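Long-range contacts in oxidase/hydroxylase (Streptomyces hygroscopicus subsp. hygroscopicus, PDB 4XCB), which probably acts as a metal- and 2-oxoglutarate-dependent dioxygenase that binds the aminoglycoside hygromycin B, consistent with a role in orthosomycin biosynthesis: residues 51-56 / 92-98; 78-84 / 133-139; 108-113 / 165-171; 155-160 / 189-194. Numbering follows the deposited sequence.

Interactions 1 and 4 are antiparallel strand pairs at the edges of two different sheets, the six-stranded and four-stranded halves of the double-stranded beta helix. Each puts side chains into the active site: interaction 1 reaches both hygromycin and 2-oxoglutarate, and interaction 4 offers an apolar ring to the latter. Interaction 2 ties a helix end to a strand by one backbone and one Asn side-chain bond, while in interaction 3 side chains meet a loop carbonyl and the amides at a helix start. Interactions 2 and 4 are buried; 1 and 3 are partly exposed and use arginine side chains. Helix 72-82 of interaction 2 runs on into strand 86-96 of interaction 1. Interactions 2, 3 and 4 also meet neighbouring subunits.

Interaction 1: residues 51-56 / 92-98; sequences RTRRYP and YGLRRTK. With HY0 (hygromycin b variant), chain G; AKG (2-oxoglutaric acid), chain F.
Strand 52-55 runs antiparallel to strand 92-96, their axes 4.4 Å apart at 160°, and forms an edge of the six-stranded sheet. Arg51, in a left-handed conformation (63/31), leads in: its O accepts Thr97 N (3.1 Å), and its NE donates to Lys98 O (2.8 Å). Thr52 faces Arg96 in a non-hydrogen-bonded pair, its CG2 4.2 Å from Leu94 CD2, on the face shared with Arg54. Arg53 and Arg95 form a hydrogen-bonded pair, N to O 2.9 Å both ways. Arg54, opposite Leu94, extends all-trans through chi3 so that its guanidinium lies flat on the Tyr92 (p) ring (centres 3.9 Å, planes at 12°), a cation-pi stack. Tyr55 pairs with Gly93 (Tyr55 N to Gly93 O 2.8 Å, Gly93 N to Tyr55 O 2.9 Å); the edge of its ring lies against Gly93, where a CB would clash with Tyr55 CD2; at its far end Tyr55 OH accepts from Arg95 NE and NH2 (2.9 Å each), while Arg95 NH1 salt-bridges Asp219. Beyond the stack, Arg54 NH1 and NH2 donate to hygromycin O30 (3.0 Å) and O31 (2.8 Å), and Tyr92 OH donates to 2-oxoglutarate O2 (2.5 Å). One stacked pair thus spans the hygromycin and 2-oxoglutarate sites.

Interaction 2: residues 78-84 / 133-139; sequences VRDVVNQ and KLYCPYV
Helix 72-82 ends against strand 133-135, the short segment axes nearly perpendicular (83° between N-to-C directions) and 6.3 Å apart at closest. Asn83 leaves the helix with positive phi (53/43), which turns its side chain (chi1 m) toward the strand. Two hydrogen bonds tie the segments: Cys136 N to Val81 O (2.8 Å) and Asn83 ND2 to Leu134 O (2.7 Å). A water donates to Asp80 O (2.7 Å) and accepts from Leu134 N (2.8 Å). Weaker CA-H...O contacts join Tyr135 CA to Val82 O (3.6 Å) and Val82 CA to Cys136 O (3.4 Å). In the apolar part, Val139 CG2 touches Val82 CG2 (3.5 Å) and Val78 CG1 (3.9 Å), and Val139 CG1 touches Val81 CG2 (3.9 Å); compact branched valines suit this tight packing. The contact joins the helix's C-terminal end to the connection into strand 139-144, beside the second subunit, whose Arg117 bonds Asn83 OD1 and salt-bridges Asp80. Last-turn carbonyls thus end on an amide (Val81 O), a water (Asp80 O) and a CA-H group (Val82 O).

Interaction 3: residues 108-113 / 165-171; sequences NSELLD and ANFPLLR
Both segments are mostly irregular. In 108-113, Asn108 and Ser109 make a turn (-64/-32, then -124/25) and Glu110 to Asp113 are extended, entering strand 112-113. In 165-171, Ala165 is extended, Asn166 turns, Phe167 and Pro168 are extended again, and from Leu169 the chain coils into helix 170-175. They lie closest at Glu110 and Pro168 (CA-CA 4.5 Å), with Asn108 and Ala165 5.3 Å apart. Ala165 O accepts Asn108 ND2 (3.0 Å) and a very short bond from Ser109 OG (2.5 Å); two short polar side chains from adjacent residues thus supply donors to one loop carbonyl. Glu110, folded back (m, m), receives the amides at the helix start: Leu170 N to OE1 (2.9 Å), Leu169 N to OE2 (2.8 Å), and weakly Leu169 N to OE1 (3.3 Å). A water donates to Glu110 OE2 and Phe167 O and accepts Ser109 N. Leu111 CG packs on Pro168 CB (3.8 Å), and Leu111 CB lies over the guanidinium of Arg171, whose curled chain (t, p, p) lets NH1 bond Asp113 OD1 (3.2 Å) and, weakly, OD2 (3.1 Å) in a salt bridge; Asp113 OD1 also takes Gln118 NE2, and Arg171 NE salt-bridges Asp254. Phe167 meets Tyr129 of the third subunit edge-to-face. The arrangement is a carboxylate at a helix N-terminal end, joining two loops that follow strands 102-105 and 156-159 of the double-stranded beta helix.

Interaction 4: residues 155-160 / 189-194; sequences SFCYVQ and TLSDVF
Strands 156-159 and 190-193 run antiparallel (150°, axes 4.6 Å apart), putting 190-193 at the edge of the four-stranded sheet. Tyr158 and Ser191 are a hydrogen-bonded pair (Tyr158 N to Ser191 O 3.0 Å, Ser191 N to Tyr158 O 2.9 Å); Gln160 N to Thr189 O and Val193 N to Phe156 O (2.9 Å each) extend the register. On one face, the two rings of Phe156 and Tyr158 from one strand lie against the smaller Ser191 and Val193 of the other. Tyr158 (p) lays its ring across the low surface above Ser191, with OH 3.6 Å from Ser191 CB. The Val193 methyl CG2 wedges between the two rings, 3.5 Å from Tyr158 CE1 and 3.8 Å from Phe156 CD1. On the other face, the Leu190 tip (t, p) fills the space between two smaller neighbours: CD1 sits 4.0 Å from both Cys157 CB and Val159 CG2. At one end, Ser155 OG makes a weak hydrogen bond to Asp192 OD1 (2.9 Å), which has a stronger partner in Arg212, and Ser155 CB rests against Phe194 CE1 (3.7 Å). Water bridges Phe156 N to Val193 O at this end, and Gln160 O to Thr189 OG1 at the other. Gln160 also packs on Gln160 of the third subunit. Phe156, packed against Val193, thus presents an apolar ring to 2-oxoglutarate beside His209.

Interaction 1: residues 51-56 / 92-98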
# COMPACT_ATOMS: atom_id res chain seq x y z
N ARG A 51 31.95 -26.08 2.99
CA ARG A 51 33.02 -25.15 3.33
C ARG A 51 32.51 -23.99 4.18
O ARG A 51 33.03 -22.87 4.12
CB ARG A 51 33.70 -24.64 2.06
CG ARG A 51 34.16 -25.77 1.15
CD ARG A 51 35.42 -26.41 1.69
NE ARG A 51 36.53 -25.46 1.58
CZ ARG A 51 37.75 -25.68 2.06
NH1 ARG A 51 38.03 -26.81 2.70
NH2 ARG A 51 38.69 -24.75 1.91
N THR A 52 31.48 -24.29 4.98
CA THR A 52 30.82 -23.33 5.86
C THR A 52 30.67 -23.95 7.25
O THR A 52 30.23 -25.10 7.39
CB THR A 52 29.42 -22.93 5.32
OG1 THR A 52 29.53 -22.49 3.96
CG2 THR A 52 28.81 -21.80 6.14
N ARG A 53 31.04 -23.20 8.28
CA ARG A 53 30.78 -23.58 9.67
C ARG A 53 29.89 -22.52 10.30
O ARG A 53 30.09 -21.33 10.06
CB ARG A 53 32.07 -23.72 10.47
CG ARG A 53 33.02 -24.77 9.95
CD ARG A 53 32.41 -26.16 10.06
NE ARG A 53 32.18 -26.58 11.44
CZ ARG A 53 31.73 -27.78 11.77
NH1 ARG A 53 31.47 -28.67 10.81
NH2 ARG A 53 31.53 -28.11 13.04
N ARG A 54 28.94 -22.95 11.12
CA ARG A 54 28.01 -22.02 11.76
C ARG A 54 28.15 -22.05 13.29
O ARG A 54 28.21 -23.11 13.90
CB ARG A 54 26.57 -22.34 11.36
CG ARG A 54 25.52 -21.34 11.83
CD ARG A 54 24.19 -21.63 11.17
NE ARG A 54 23.08 -20.95 11.83
CZ ARG A 54 22.23 -20.15 11.21
NH1 ARG A 54 22.35 -19.94 9.91
NH2 ARG A 54 21.25 -19.57 11.89
N TYR A 55 28.22 -20.86 13.90
CA TYR A 55 28.15 -20.74 15.35
C TYR A 55 26.68 -20.51 15.68
O TYR A 55 26.15 -19.43 15.43
CB TYR A 55 29.01 -19.57 15.87
CG TYR A 55 30.48 -19.66 15.52
CD1 TYR A 55 31.41 -20.14 16.44
CD2 TYR A 55 30.95 -19.23 14.28
CE1 TYR A 55 32.76 -20.21 16.13
CE2 TYR A 55 32.31 -19.31 13.96
CZ TYR A 55 33.20 -19.80 14.89
OH TYR A 55 34.54 -19.87 14.59
N PRO A 56 26.00 -21.53 16.21
CA PRO A 56 24.53 -21.47 16.15
C PRO A 56 23.82 -20.45 17.05
O PRO A 56 22.77 -19.94 16.65
CB PRO A 56 24.12 -22.89 16.55
CG PRO A 56 25.23 -23.40 17.35
CD PRO A 56 26.47 -22.81 16.76
N TYR A 92 23.91 -15.52 15.33
CA TYR A 92 24.77 -16.62 14.89
C TYR A 92 26.03 -16.12 14.20
O TYR A 92 26.16 -14.93 13.89
CB TYR A 92 24.00 -17.56 13.96
CG TYR A 92 23.50 -16.92 12.68
CD1 TYR A 92 22.25 -16.32 12.63
CD2 TYR A 92 24.27 -16.96 11.53
CE1 TYR A 92 21.79 -15.74 11.47
CE2 TYR A 92 23.81 -16.38 10.37
CZ TYR A 92 22.57 -15.77 10.35
OH TYR A 92 22.12 -15.20 9.18
N GLY A 93 26.96 -17.03 13.97
CA GLY A 93 28.19 -16.70 13.29
C GLY A 93 28.39 -17.60 12.10
O GLY A 93 27.89 -18.72 12.09
N LEU A 94 29.09 -17.11 11.09
CA LEU A 94 29.39 -17.89 9.90
C LEU A 94 30.86 -17.75 9.54
O LEU A 94 31.36 -16.64 9.34
CB LEU A 94 28.53 -17.46 8.71
CG LEU A 94 27.03 -17.74 8.81
CD1 LEU A 94 26.32 -17.05 7.65
CD2 LEU A 94 26.75 -19.25 8.80
N ARG A 95 31.54 -18.89 9.46
CA ARG A 95 32.93 -18.94 9.05
C ARG A 95 33.04 -19.73 7.75
O ARG A 95 32.64 -20.88 7.71
CB ARG A 95 33.80 -19.58 10.13
CG ARG A 95 35.27 -19.63 9.76
CD ARG A 95 36.08 -20.32 10.83
NE ARG A 95 35.97 -19.62 12.11
CZ ARG A 95 36.73 -18.58 12.44
NH1 ARG A 95 37.65 -18.14 11.60
NH2 ARG A 95 36.56 -17.98 13.61
N ARG A 96 33.58 -19.11 6.71
CA ARG A 96 33.64 -19.76 5.40
C ARG A 96 35.05 -19.79 4.82
O ARG A 96 35.84 -18.88 5.03
CB ARG A 96 32.73 -19.05 4.40
CG ARG A 96 31.26 -19.40 4.56
CD ARG A 96 30.40 -18.47 3.74
NE ARG A 96 30.85 -18.41 2.35
CZ ARG A 96 30.37 -17.55 1.45
NH1 ARG A 96 29.42 -16.69 1.80
NH2 ARG A 96 30.83 -17.53 0.21
N THR A 97 35.33 -20.85 4.07
CA THR A 97 36.59 -20.95 3.35
C THR A 97 36.30 -21.08 1.86
O THR A 97 35.14 -21.03 1.45
CB THR A 97 37.43 -22.15 3.85
OG1 THR A 97 36.71 -23.36 3.64
CG2 THR A 97 37.72 -22.00 5.34
N LYS A 98 37.35 -21.24 1.05
CA LYS A 98 37.19 -21.24 -0.40
C LYS A 98 36.23 -22.34 -0.88
O LYS A 98 36.12 -23.40 -0.27
CB LYS A 98 38.55 -21.41 -1.09
CG LYS A 98 39.10 -22.82 -1.03
CD LYS A 98 40.37 -22.95 -1.86
CE LYS A 98 41.60 -22.83 -0.98
NZ LYS A 98 42.85 -23.01 -1.76
C1 HY0 G . 15.10 -22.58 4.01
C2 HY0 G . 14.63 -23.78 3.23
C3 HY0 G . 15.08 -25.06 3.93
C4 HY0 G . 16.61 -25.08 4.05
C5 HY0 G . 17.13 -23.82 4.74
C6 HY0 G . 16.61 -22.56 4.11
N7 HY0 G . 13.22 -23.75 3.18
O8 HY0 G . 14.69 -21.43 3.32
N9 HY0 G . 16.99 -26.22 4.80
C10 HY0 G . 16.97 -27.39 3.93
O11 HY0 G . 18.54 -23.81 4.62
C12 HY0 G . 17.67 -19.13 5.10
C13 HY0 G . 17.57 -20.36 4.25
O14 HY0 G . 18.81 -20.79 3.72
C15 HY0 G . 19.38 -19.78 2.93
C16 HY0 G . 19.89 -18.73 3.87
C17 HY0 G . 18.65 -18.14 4.64
O18 HY0 G . 17.00 -21.45 4.97
C19 HY0 G . 20.52 -20.39 2.12
O20 HY0 G . 19.96 -21.23 1.12
O21 HY0 G . 20.78 -19.28 4.77
O22 HY0 G . 19.10 -17.44 5.72
C23 HY0 G . 18.41 -17.97 6.86
C24 HY0 G . 19.33 -17.92 8.04
C25 HY0 G . 18.54 -18.16 9.33
C26 HY0 G . 17.36 -17.21 9.43
C27 HY0 G . 16.51 -17.40 8.22
O28 HY0 G . 17.29 -17.14 7.08
O29 HY0 G . 17.99 -19.36 6.53
O30 HY0 G . 20.32 -18.95 7.97
O31 HY0 G . 19.42 -18.02 10.42
O32 HY0 G . 17.78 -15.85 9.52
C33 HY0 G . 15.32 -16.42 8.23
C34 HY0 G . 14.23 -16.93 7.33
O35 HY0 G . 13.53 -18.01 7.93
N36 HY0 G . 15.77 -15.18 7.70
C1 AKG F . 22.48 -14.84 5.95
O1 AKG F . 21.23 -15.02 5.83
O2 AKG F . 23.13 -15.40 6.88
C2 AKG F . 23.21 -13.96 4.97
O5 AKG F . 22.54 -13.36 4.15
C3 AKG F . 24.73 -13.89 4.99
C4 AKG F . 25.28 -12.64 4.34
C5 AKG F . 26.79 -12.78 4.16
O3 AKG F . 27.47 -11.79 3.76
O4 AKG F . 27.34 -13.88 4.40

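Interaction 2: residues 78-84 / 133-139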
# COMPACT_ATOMS: atom_id res chain seq x y z
N VAL A 78 18.74 -0.35 14.22
CA VAL A 78 17.63 -1.32 14.12
C VAL A 78 16.29 -0.70 14.52
O VAL A 78 15.28 -0.86 13.81
CB VAL A 78 17.91 -2.57 15.00
CG1 VAL A 78 16.65 -3.43 15.19
CG2 VAL A 78 19.03 -3.41 14.37
N ARG A 79 16.28 0.02 15.64
CA ARG A 79 15.06 0.67 16.10
C ARG A 79 14.46 1.60 15.05
O ARG A 79 13.23 1.74 14.95
CB ARG A 79 15.31 1.45 17.38
CG ARG A 79 15.61 0.59 18.56
CD ARG A 79 15.62 1.44 19.80
NE ARG A 79 16.11 0.65 20.92
CZ ARG A 79 15.41 -0.29 21.53
NH1 ARG A 79 14.17 -0.57 21.13
NH2 ARG A 79 15.96 -0.96 22.54
N ASP A 80 15.33 2.24 14.27
CA ASP A 80 14.91 3.23 13.27
C ASP A 80 14.34 2.57 12.02
O ASP A 80 13.74 3.25 11.21
CB ASP A 80 16.07 4.16 12.89
CG ASP A 80 16.37 5.21 13.95
OD1 ASP A 80 15.61 5.31 14.95
OD2 ASP A 80 17.37 5.94 13.79
N VAL A 81 14.51 1.26 11.87
CA VAL A 81 13.91 0.59 10.71
C VAL A 81 12.81 -0.40 11.10
O VAL A 81 12.00 -0.78 10.27
CB VAL A 81 14.99 -0.12 9.84
CG1 VAL A 81 15.97 0.91 9.27
CG2 VAL A 81 15.72 -1.22 10.62
N VAL A 82 12.79 -0.81 12.36
CA VAL A 82 11.68 -1.66 12.85
C VAL A 82 10.56 -0.84 13.49
O VAL A 82 9.38 -1.05 13.19
CB VAL A 82 12.19 -2.69 13.88
CG1 VAL A 82 11.06 -3.59 14.35
CG2 VAL A 82 13.28 -3.54 13.26
N ASN A 83 10.93 0.10 14.35
CA ASN A 83 9.97 1.01 15.00
C ASN A 83 8.81 0.27 15.69
O ASN A 83 7.64 0.65 15.59
CB ASN A 83 9.45 2.02 13.98
CG ASN A 83 10.46 3.13 13.71
OD1 ASN A 83 10.82 3.87 14.63
ND2 ASN A 83 10.92 3.24 12.46
N GLN A 84 9.18 -0.80 16.38
CA GLN A 84 8.27 -1.58 17.24
C GLN A 84 9.02 -1.91 18.53
O GLN A 84 10.26 -1.90 18.53
CB GLN A 84 7.84 -2.89 16.58
CG GLN A 84 7.16 -2.71 15.25
CD GLN A 84 5.69 -2.35 15.41
OE1 GLN A 84 4.85 -3.19 15.69
NE2 GLN A 84 5.39 -1.08 15.21
N LYS A 133 8.01 7.03 9.31
CA LYS A 133 8.73 5.92 9.90
C LYS A 133 8.64 4.66 9.07
O LYS A 133 7.57 4.31 8.56
CB LYS A 133 8.18 5.64 11.31
CG LYS A 133 8.49 6.74 12.31
CD LYS A 133 8.17 6.29 13.72
CE LYS A 133 8.54 7.36 14.75
NZ LYS A 133 7.76 8.61 14.55
N LEU A 134 9.77 3.97 8.93
CA LEU A 134 9.79 2.61 8.40
C LEU A 134 9.36 1.60 9.45
O LEU A 134 9.71 1.72 10.62
CB LEU A 134 11.17 2.23 7.91
CG LEU A 134 11.59 2.96 6.64
CD1 LEU A 134 13.10 2.92 6.57
CD2 LEU A 134 10.98 2.32 5.41
N TYR A 135 8.60 0.60 9.00
CA TYR A 135 8.19 -0.50 9.85
C TYR A 135 8.56 -1.82 9.16
O TYR A 135 7.79 -2.36 8.38
CB TYR A 135 6.69 -0.43 10.13
CG TYR A 135 6.28 0.78 10.93
CD1 TYR A 135 6.37 0.78 12.32
CD2 TYR A 135 5.82 1.93 10.31
CE1 TYR A 135 5.99 1.88 13.08
CE2 TYR A 135 5.43 3.04 11.05
CZ TYR A 135 5.53 3.01 12.44
OH TYR A 135 5.17 4.11 13.20
N CYS A 136 9.77 -2.32 9.43
CA CYS A 136 10.21 -3.61 8.88
C CYS A 136 10.25 -4.63 9.99
O CYS A 136 10.96 -4.44 10.97
CB CYS A 136 11.59 -3.50 8.24
SG CYS A 136 11.72 -2.16 7.04
N PRO A 137 9.49 -5.72 9.85
CA PRO A 137 9.38 -6.61 11.01
C PRO A 137 10.57 -7.55 11.22
O PRO A 137 10.68 -8.09 12.32
CB PRO A 137 8.11 -7.40 10.71
CG PRO A 137 8.04 -7.43 9.23
CD PRO A 137 8.60 -6.12 8.75
N TYR A 138 11.43 -7.77 10.23
CA TYR A 138 12.54 -8.68 10.44
C TYR A 138 13.76 -8.07 9.81
O TYR A 138 13.84 -7.99 8.59
CB TYR A 138 12.25 -10.06 9.84
CG TYR A 138 13.02 -11.20 10.46
CD1 TYR A 138 12.36 -12.30 10.99
CD2 TYR A 138 14.40 -11.18 10.54
CE1 TYR A 138 13.04 -13.34 11.57
CE2 TYR A 138 15.10 -12.22 11.11
CZ TYR A 138 14.42 -13.30 11.63
OH TYR A 138 15.10 -14.35 12.22
N VAL A 139 14.69 -7.61 10.64
CA VAL A 139 15.93 -7.04 10.14
C VAL A 139 17.13 -7.71 10.82
O VAL A 139 17.04 -8.25 11.94
CB VAL A 139 15.99 -5.51 10.35
CG1 VAL A 139 14.79 -4.83 9.65
CG2 VAL A 139 16.00 -5.19 11.81
O HOH W 1 12.18 5.06 9.96

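Interaction 3: residues 108-113 / 165-171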
# COMPACT_ATOMS: atom_id res chain seq x y z
N ASN A 108 10.43 -10.13 -1.71
CA ASN A 108 9.12 -9.71 -1.23
C ASN A 108 7.94 -10.55 -1.72
O ASN A 108 6.94 -10.70 -0.99
CB ASN A 108 8.90 -8.25 -1.60
CG ASN A 108 7.73 -7.61 -0.85
OD1 ASN A 108 7.60 -7.73 0.38
ND2 ASN A 108 6.87 -6.92 -1.60
N SER A 109 8.02 -11.08 -2.93
CA SER A 109 6.87 -11.76 -3.53
C SER A 109 7.09 -13.21 -3.97
O SER A 109 6.36 -13.71 -4.83
CB SER A 109 6.36 -10.95 -4.73
OG SER A 109 5.77 -9.73 -4.30
N GLU A 110 8.06 -13.90 -3.37
CA GLU A 110 8.31 -15.28 -3.75
C GLU A 110 7.17 -16.16 -3.26
O GLU A 110 6.45 -15.79 -2.32
CB GLU A 110 9.66 -15.75 -3.20
CG GLU A 110 10.80 -14.90 -3.77
CD GLU A 110 10.82 -14.89 -5.29
OE1 GLU A 110 10.87 -15.98 -5.88
OE2 GLU A 110 10.80 -13.81 -5.90
N LEU A 111 7.02 -17.32 -3.90
CA LEU A 111 5.85 -18.16 -3.69
C LEU A 111 6.07 -19.24 -2.65
O LEU A 111 7.20 -19.66 -2.38
CB LEU A 111 5.41 -18.80 -5.01
CG LEU A 111 5.26 -17.84 -6.18
CD1 LEU A 111 4.97 -18.59 -7.48
CD2 LEU A 111 4.16 -16.81 -5.89
N LEU A 112 4.97 -19.68 -2.06
CA LEU A 112 4.96 -20.83 -1.16
C LEU A 112 3.69 -21.61 -1.44
O LEU A 112 2.61 -21.03 -1.50
CB LEU A 112 5.02 -20.38 0.30
CG LEU A 112 4.83 -21.45 1.38
CD1 LEU A 112 5.94 -22.48 1.34
CD2 LEU A 112 4.76 -20.80 2.77
N ASP A 113 3.84 -22.91 -1.67
CA ASP A 113 2.70 -23.78 -1.90
C ASP A 113 2.25 -24.32 -0.55
O ASP A 113 3.07 -24.87 0.20
CB ASP A 113 3.04 -24.95 -2.83
CG ASP A 113 3.54 -24.48 -4.19
OD1 ASP A 113 3.08 -23.42 -4.67
OD2 ASP A 113 4.38 -25.18 -4.79
N ALA A 165 9.51 -6.07 -4.41
CA ALA A 165 9.05 -6.75 -5.62
C ALA A 165 7.59 -7.17 -5.52
O ALA A 165 7.15 -7.68 -4.47
CB ALA A 165 9.93 -7.96 -5.91
N ASN A 166 6.84 -6.95 -6.59
CA ASN A 166 5.45 -7.42 -6.64
C ASN A 166 5.27 -8.73 -7.41
O ASN A 166 4.21 -9.35 -7.35
CB ASN A 166 4.54 -6.36 -7.27
CG ASN A 166 4.33 -5.17 -6.38
OD1 ASN A 166 3.79 -5.29 -5.28
ND2 ASN A 166 4.72 -3.99 -6.87
N PHE A 167 6.31 -9.15 -8.12
CA PHE A 167 6.28 -10.40 -8.87
C PHE A 167 7.28 -11.38 -8.29
O PHE A 167 8.30 -10.97 -7.76
CB PHE A 167 6.62 -10.18 -10.35
CG PHE A 167 5.70 -9.24 -11.09
CD1 PHE A 167 4.44 -9.67 -11.52
CD2 PHE A 167 6.09 -7.95 -11.37
CE1 PHE A 167 3.61 -8.82 -12.21
CE2 PHE A 167 5.26 -7.09 -12.07
CZ PHE A 167 4.01 -7.53 -12.49
N PRO A 168 7.01 -12.69 -8.41
CA PRO A 168 7.99 -13.69 -8.00
C PRO A 168 9.06 -13.89 -9.06
O PRO A 168 8.80 -13.70 -10.25
CB PRO A 168 7.14 -14.96 -7.82
CG PRO A 168 6.06 -14.78 -8.85
CD PRO A 168 5.73 -13.31 -8.82
N LEU A 169 10.25 -14.28 -8.62
CA LEU A 169 11.38 -14.42 -9.53
C LEU A 169 11.84 -15.87 -9.66
O LEU A 169 12.11 -16.35 -10.76
CB LEU A 169 12.54 -13.55 -9.05
CG LEU A 169 13.78 -13.62 -9.95
CD1 LEU A 169 13.56 -12.84 -11.24
CD2 LEU A 169 15.01 -13.13 -9.22
N LEU A 170 11.91 -16.59 -8.55
CA LEU A 170 12.59 -17.87 -8.57
C LEU A 170 11.78 -19.02 -9.20
O LEU A 170 12.36 -19.91 -9.82
CB LEU A 170 13.02 -18.25 -7.16
CG LEU A 170 14.09 -17.30 -6.61
CD1 LEU A 170 14.68 -17.84 -5.29
CD2 LEU A 170 15.20 -17.05 -7.65
N ARG A 171 10.46 -18.99 -9.05
CA ARG A 171 9.64 -20.12 -9.48
C ARG A 171 9.70 -20.28 -11.01
O ARG A 171 9.86 -21.39 -11.51
CB ARG A 171 8.19 -19.96 -9.01
CG ARG A 171 7.30 -21.18 -9.20
CD ARG A 171 7.70 -22.35 -8.31
NE ARG A 171 7.54 -22.07 -6.88
CZ ARG A 171 6.47 -22.41 -6.16
NH1 ARG A 171 5.45 -23.04 -6.74
NH2 ARG A 171 6.41 -22.12 -4.87
O HOH W 2 9.75 -11.68 -5.21

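Interaction 4: residues 155-160 / 189-194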
# COMPACT_ATOMS: atom_id res chain seq x y z
N SER A 155 31.57 -11.81 -1.98
CA SER A 155 30.84 -10.61 -1.60
C SER A 155 29.35 -10.87 -1.48
O SER A 155 28.78 -11.66 -2.23
CB SER A 155 31.08 -9.48 -2.60
OG SER A 155 30.65 -9.84 -3.90
N PHE A 156 28.76 -10.22 -0.49
CA PHE A 156 27.32 -10.07 -0.39
C PHE A 156 26.79 -9.59 -1.74
O PHE A 156 27.41 -8.75 -2.39
CB PHE A 156 27.00 -9.08 0.73
CG PHE A 156 25.54 -8.85 0.96
CD1 PHE A 156 24.85 -7.91 0.22
CD2 PHE A 156 24.87 -9.55 1.95
CE1 PHE A 156 23.51 -7.68 0.45
CE2 PHE A 156 23.53 -9.32 2.20
CZ PHE A 156 22.85 -8.39 1.45
N CYS A 157 25.67 -10.16 -2.17
CA CYS A 157 25.01 -9.66 -3.37
C CYS A 157 23.50 -9.67 -3.17
O CYS A 157 22.97 -10.40 -2.33
CB CYS A 157 25.39 -10.48 -4.61
SG CYS A 157 25.14 -12.24 -4.55
N TYR A 158 22.82 -8.85 -3.96
CA TYR A 158 21.39 -8.67 -3.80
C TYR A 158 20.74 -8.32 -5.14
O TYR A 158 21.38 -7.77 -6.05
CB TYR A 158 21.10 -7.56 -2.79
CG TYR A 158 21.58 -6.22 -3.27
CD1 TYR A 158 22.93 -5.88 -3.19
CD2 TYR A 158 20.71 -5.32 -3.88
CE1 TYR A 158 23.39 -4.67 -3.67
CE2 TYR A 158 21.17 -4.10 -4.35
CZ TYR A 158 22.51 -3.79 -4.24
OH TYR A 158 22.99 -2.59 -4.71
N VAL A 159 19.46 -8.65 -5.26
CA VAL A 159 18.71 -8.25 -6.44
C VAL A 159 18.08 -6.89 -6.20
O VAL A 159 17.30 -6.72 -5.27
CB VAL A 159 17.66 -9.31 -6.79
CG1 VAL A 159 16.76 -8.85 -7.96
CG2 VAL A 159 18.35 -10.65 -7.06
N GLN A 160 18.42 -5.91 -7.03
CA GLN A 160 17.97 -4.53 -6.85
C GLN A 160 16.46 -4.43 -6.68
O GLN A 160 15.71 -4.97 -7.50
CB GLN A 160 18.42 -3.69 -8.04
CG GLN A 160 18.18 -2.22 -7.87
CD GLN A 160 18.43 -1.44 -9.15
OE1 GLN A 160 17.83 -0.39 -9.36
NE2 GLN A 160 19.32 -1.94 -10.00
N THR A 189 20.17 -7.24 -12.69
CA THR A 189 20.01 -6.38 -11.52
C THR A 189 20.63 -6.96 -10.25
O THR A 189 20.35 -6.49 -9.15
CB THR A 189 18.53 -6.09 -11.26
OG1 THR A 189 17.84 -7.31 -10.96
CG2 THR A 189 17.89 -5.43 -12.48
N LEU A 190 21.46 -7.98 -10.41
CA LEU A 190 22.22 -8.50 -9.27
C LEU A 190 23.48 -7.66 -9.05
O LEU A 190 24.31 -7.53 -9.95
CB LEU A 190 22.58 -9.96 -9.49
CG LEU A 190 23.25 -10.67 -8.32
CD1 LEU A 190 22.30 -10.78 -7.14
CD2 LEU A 190 23.71 -12.04 -8.76
N SER A 191 23.61 -7.11 -7.85
CA SER A 191 24.71 -6.21 -7.52
C SER A 191 25.49 -6.73 -6.33
O SER A 191 24.95 -7.49 -5.52
CB SER A 191 24.19 -4.81 -7.23
OG SER A 191 23.59 -4.24 -8.39
N ASP A 192 26.74 -6.31 -6.23
CA ASP A 192 27.63 -6.73 -5.16
C ASP A 192 27.88 -5.61 -4.17
O ASP A 192 27.84 -4.42 -4.52
CB ASP A 192 28.97 -7.20 -5.73
CG ASP A 192 28.83 -8.42 -6.60
OD1 ASP A 192 28.71 -9.52 -6.03
OD2 ASP A 192 28.86 -8.29 -7.84
N VAL A 193 28.17 -6.00 -2.93
CA VAL A 193 28.45 -5.06 -1.85
C VAL A 193 29.76 -5.43 -1.19
O VAL A 193 29.93 -6.58 -0.77
CB VAL A 193 27.35 -5.05 -0.78
CG1 VAL A 193 27.72 -4.11 0.36
CG2 VAL A 193 26.01 -4.65 -1.38
N PHE A 194 30.68 -4.48 -1.10
CA PHE A 194 31.98 -4.76 -0.50
C PHE A 194 32.07 -4.13 0.87
O PHE A 194 31.50 -3.06 1.11
CB PHE A 194 33.09 -4.26 -1.43
CG PHE A 194 32.96 -4.79 -2.82
CD1 PHE A 194 32.88 -6.15 -3.03
CD2 PHE A 194 32.85 -3.94 -3.89
CE1 PHE A 194 32.74 -6.67 -4.30
CE2 PHE A 194 32.71 -4.44 -5.18
CZ PHE A 194 32.65 -5.81 -5.38
O HOH W 3 30.37 -8.38 1.16
O HOH W 4 25.88 -2.40 -4.54
O HOH W 5 15.66 -6.14 -9.84